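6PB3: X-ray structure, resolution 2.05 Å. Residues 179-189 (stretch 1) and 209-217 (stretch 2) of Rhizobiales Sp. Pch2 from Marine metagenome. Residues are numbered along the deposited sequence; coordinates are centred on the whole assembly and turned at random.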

# COMPACT_ATOMS: atom_id res chain seq x y z
N GLY A 179 10.55 -25.31 6.29
CA GLY A 179 11.95 -24.94 6.23
C GLY A 179 12.38 -24.11 7.42
O GLY A 179 13.50 -24.24 7.91
N VAL A 180 11.50 -23.23 7.89
CA VAL A 180 11.80 -22.47 9.10
C VAL A 180 11.94 -23.41 10.28
O VAL A 180 12.83 -23.25 11.13
CB VAL A 180 10.73 -21.40 9.34
CG1 VAL A 180 10.92 -20.74 10.69
CG2 VAL A 180 10.78 -20.35 8.24
N ASN A 181 11.10 -24.44 10.35
CA ASN A 181 11.15 -25.35 11.49
C ASN A 181 12.43 -26.17 11.48
O ASN A 181 13.04 -26.38 12.53
CB ASN A 181 9.92 -26.25 11.50
CG ASN A 181 9.08 -26.04 12.74
OD1 ASN A 181 8.33 -25.07 12.82
ND2 ASN A 181 9.22 -26.93 13.71
N ALA A 182 12.85 -26.65 10.30
CA ALA A 182 14.12 -27.36 10.20
C ALA A 182 15.28 -26.49 10.66
O ALA A 182 16.23 -26.98 11.28
CB ALA A 182 14.34 -27.83 8.76
N PHE A 183 15.22 -25.19 10.35
CA PHE A 183 16.29 -24.28 10.72
C PHE A 183 16.31 -24.04 12.22
O PHE A 183 17.38 -24.07 12.85
CB PHE A 183 16.09 -22.97 9.97
CG PHE A 183 17.24 -22.02 10.09
CD1 PHE A 183 18.46 -22.31 9.51
CD2 PHE A 183 17.09 -20.83 10.78
CE1 PHE A 183 19.52 -21.42 9.62
CE2 PHE A 183 18.14 -19.94 10.90
CZ PHE A 183 19.36 -20.25 10.32
N ILE A 184 15.13 -23.82 12.81
CA ILE A 184 15.00 -23.63 14.25
C ILE A 184 15.51 -24.85 15.00
O ILE A 184 16.29 -24.73 15.96
CB ILE A 184 13.53 -23.35 14.61
CG1 ILE A 184 13.12 -21.95 14.18
CG2 ILE A 184 13.27 -23.61 16.07
CD1 ILE A 184 11.63 -21.87 14.00
N ARG A 185 15.05 -26.03 14.61
CA ARG A 185 15.53 -27.26 15.23
C ARG A 185 17.04 -27.38 15.11
O ARG A 185 17.71 -27.83 16.05
CB ARG A 185 14.83 -28.46 14.60
CG ARG A 185 13.33 -28.50 14.89
CD ARG A 185 12.62 -29.60 14.12
NE ARG A 185 11.18 -29.54 14.33
CZ ARG A 185 10.31 -30.44 13.87
NH1 ARG A 185 10.75 -31.48 13.16
NH2 ARG A 185 9.01 -30.31 14.11
N GLY A 186 17.61 -26.97 13.97
CA GLY A 186 19.05 -27.05 13.81
C GLY A 186 19.78 -26.12 14.76
O GLY A 186 20.77 -26.52 15.40
N ILE A 187 19.32 -24.88 14.87
CA ILE A 187 19.94 -23.90 15.75
C ILE A 187 19.87 -24.36 17.20
O ILE A 187 20.86 -24.28 17.95
CB ILE A 187 19.25 -22.54 15.59
CG1 ILE A 187 19.53 -21.97 14.21
CG2 ILE A 187 19.68 -21.59 16.70
CD1 ILE A 187 18.81 -20.69 13.99
N ASP A 188 18.70 -24.81 17.64
CA ASP A 188 18.55 -25.30 19.01
C ASP A 188 19.50 -26.46 19.27
O ASP A 188 20.11 -26.55 20.35
CB ASP A 188 17.11 -25.74 19.25
CG ASP A 188 16.16 -24.58 19.29
OD1 ASP A 188 16.64 -23.43 19.31
OD2 ASP A 188 14.94 -24.81 19.29
N ARG A 189 19.64 -27.36 18.30
CA ARG A 189 20.51 -28.51 18.46
C ARG A 189 21.96 -28.08 18.64
O ARG A 189 22.68 -28.64 19.48
CB ARG A 189 20.33 -29.43 17.25
CG ARG A 189 20.93 -30.80 17.37
CD ARG A 189 20.50 -31.61 16.16
NE ARG A 189 21.35 -32.76 15.92
CZ ARG A 189 21.42 -33.40 14.75
NH1 ARG A 189 20.69 -32.98 13.72
NH2 ARG A 189 22.23 -34.43 14.61
N LEU A 209 12.83 -11.76 8.24
CA LEU A 209 13.08 -13.03 8.91
C LEU A 209 11.87 -13.50 9.70
O LEU A 209 11.15 -12.70 10.29
CB LEU A 209 14.28 -12.91 9.83
CG LEU A 209 15.62 -13.11 9.16
CD1 LEU A 209 16.72 -13.03 10.20
CD2 LEU A 209 15.59 -14.46 8.48
N ASP A 210 11.66 -14.81 9.71
CA ASP A 210 10.65 -15.37 10.59
C ASP A 210 10.95 -14.99 12.04
O ASP A 210 12.11 -14.98 12.45
CB ASP A 210 10.60 -16.89 10.44
CG ASP A 210 9.43 -17.50 11.20
OD1 ASP A 210 9.47 -17.57 12.45
OD2 ASP A 210 8.44 -17.88 10.54
N PRO A 211 9.93 -14.65 12.82
CA PRO A 211 10.17 -14.22 14.21
C PRO A 211 10.86 -15.26 15.06
O PRO A 211 11.69 -14.93 15.92
CB PRO A 211 8.75 -13.94 14.74
CG PRO A 211 7.92 -13.74 13.51
CD PRO A 211 8.51 -14.58 12.44
N ALA A 212 10.54 -16.54 14.84
CA ALA A 212 11.18 -17.61 15.59
C ALA A 212 12.65 -17.76 15.23
O ALA A 212 13.43 -18.31 16.02
CB ALA A 212 10.42 -18.92 15.35
N VAL A 213 13.06 -17.25 14.06
CA VAL A 213 14.48 -17.16 13.77
C VAL A 213 15.07 -15.93 14.44
O VAL A 213 16.12 -16.01 15.08
CB VAL A 213 14.71 -17.13 12.25
CG1 VAL A 213 16.13 -16.66 11.93
CG2 VAL A 213 14.45 -18.51 11.66
N ARG A 214 14.39 -14.79 14.34
CA ARG A 214 14.94 -13.54 14.85
C ARG A 214 15.21 -13.62 16.34
O ARG A 214 16.26 -13.19 16.82
CB ARG A 214 13.97 -12.40 14.55
CG ARG A 214 14.64 -11.13 14.13
CD ARG A 214 13.67 -10.01 13.98
NE ARG A 214 12.52 -10.38 13.16
CZ ARG A 214 11.51 -9.55 12.92
NH1 ARG A 214 11.55 -8.33 13.44
NH2 ARG A 214 10.47 -9.93 12.18
N ARG A 215 14.26 -14.19 17.10
CA ARG A 215 14.37 -14.18 18.55
C ARG A 215 15.49 -15.08 19.06
O ARG A 215 15.90 -14.93 20.21
CB ARG A 215 13.03 -14.59 19.17
CG ARG A 215 12.71 -16.08 19.11
CD ARG A 215 11.35 -16.36 19.80
NE ARG A 215 11.08 -17.80 19.93
CZ ARG A 215 10.11 -18.44 19.28
NH1 ARG A 215 9.29 -17.77 18.47
NH2 ARG A 215 9.95 -19.75 19.47
N ARG A 216 16.00 -15.98 18.22
CA ARG A 216 17.12 -16.84 18.59
C ARG A 216 18.49 -16.25 18.30
O ARG A 216 19.49 -16.80 18.78
CB ARG A 216 16.99 -18.19 17.88
CG ARG A 216 15.90 -19.06 18.47
CD ARG A 216 15.66 -20.30 17.63
NE ARG A 216 14.85 -21.30 18.34
CZ ARG A 216 13.52 -21.27 18.41
NH1 ARG A 216 12.84 -20.28 17.85
NH2 ARG A 216 12.87 -22.24 19.06
N ALA A 217 18.58 -15.15 17.56
CA ALA A 217 19.88 -14.55 17.29
C ALA A 217 20.57 -14.18 18.60
O ALA A 217 20.00 -13.51 19.46
CB ALA A 217 19.73 -13.30 16.40

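How do the two backbones lie against each other? Stretch 1 is helical throughout, held by a regular ladder of i to i+4 bonds such as I184 N to V180 O at 2.9 Å. Stretch 2 starts in loop, enters a short helix at P211, and closes with a type I turn from R214 to A217. The nearest CA pairs advance in the same order along both chains: V180 CA lies 7.3 Å from D210 CA, I184 CA 6.5 Å from V213 CA, and I187 CA 8.1 Å from R216 CA. The approach is therefore tightest in the middle, and the steps of three or four residues bring one face of the stretch 1 helix, V180, I184 and I187, to the contact. No backbone hydrogen bond joins the stretches; side chains do the work.

What starts the short helix beside V180? D210 is its N-cap: the side chain accepts from the backbone, with A212 N to D210 OD1 at 2.8 Å, satisfying an amide that has no earlier helical carbonyl to bond. The CA-to-CB bond of D210 points toward stretch 1, so the capping carboxylate sits against a methyl of V180, with V180 CG1 3.6 Å from D210 CG. This is a van der Waals contact, and the carboxylate's polar need is met at least in part by the cap.

Which side chains form the apolar centre? V213 CG2 is the shared point, touching three residues of the helix. It lies 3.6 Å from F183 CD2, near the plane of the ring and at its edge, so the methyl meets the ring's rim. The CA-to-CB bond of F183 runs sideways, but its t rotamer brings the end of the side chain nearer to stretch 2. Looser contacts come from V180 CG1, 4.3 Å from V213 CG2, and from I184 CG1, 4.5 Å from the same methyl. I184 also extends to the small side chain of A212, where I184 CD1 comes within 3.5 Å of A212 CB. Such pairings need no directional bonds; they gain by keeping hydrocarbon surfaces away from water.

How does R216 fasten the other end? R216 has the largest area covered by the other stretch of any residue here, and its long side chain combines charge with apolar packing. R216 NE donates to D188 OD1 at 2.9 Å with a nearly straight angle of 164°, while R216 NH2 makes a weak bond to D188 OD2 at 3.3 Å. Both belong to a salt bridge in which the carboxylate meets the edge of the guanidinium, where the N-H groups point. One face of that planar group is left for I184, whose CG2 lies 3.3 Å from R216 NH2, and the aliphatic part is used too, with R216 CD 4.3 Å from I187 CG2. The remaining nitrogen turns back to its own stretch: R216 NH1 donates to A212 O at 2.8 Å, so every nitrogen of the guanidinium has a hydrogen-bond partner.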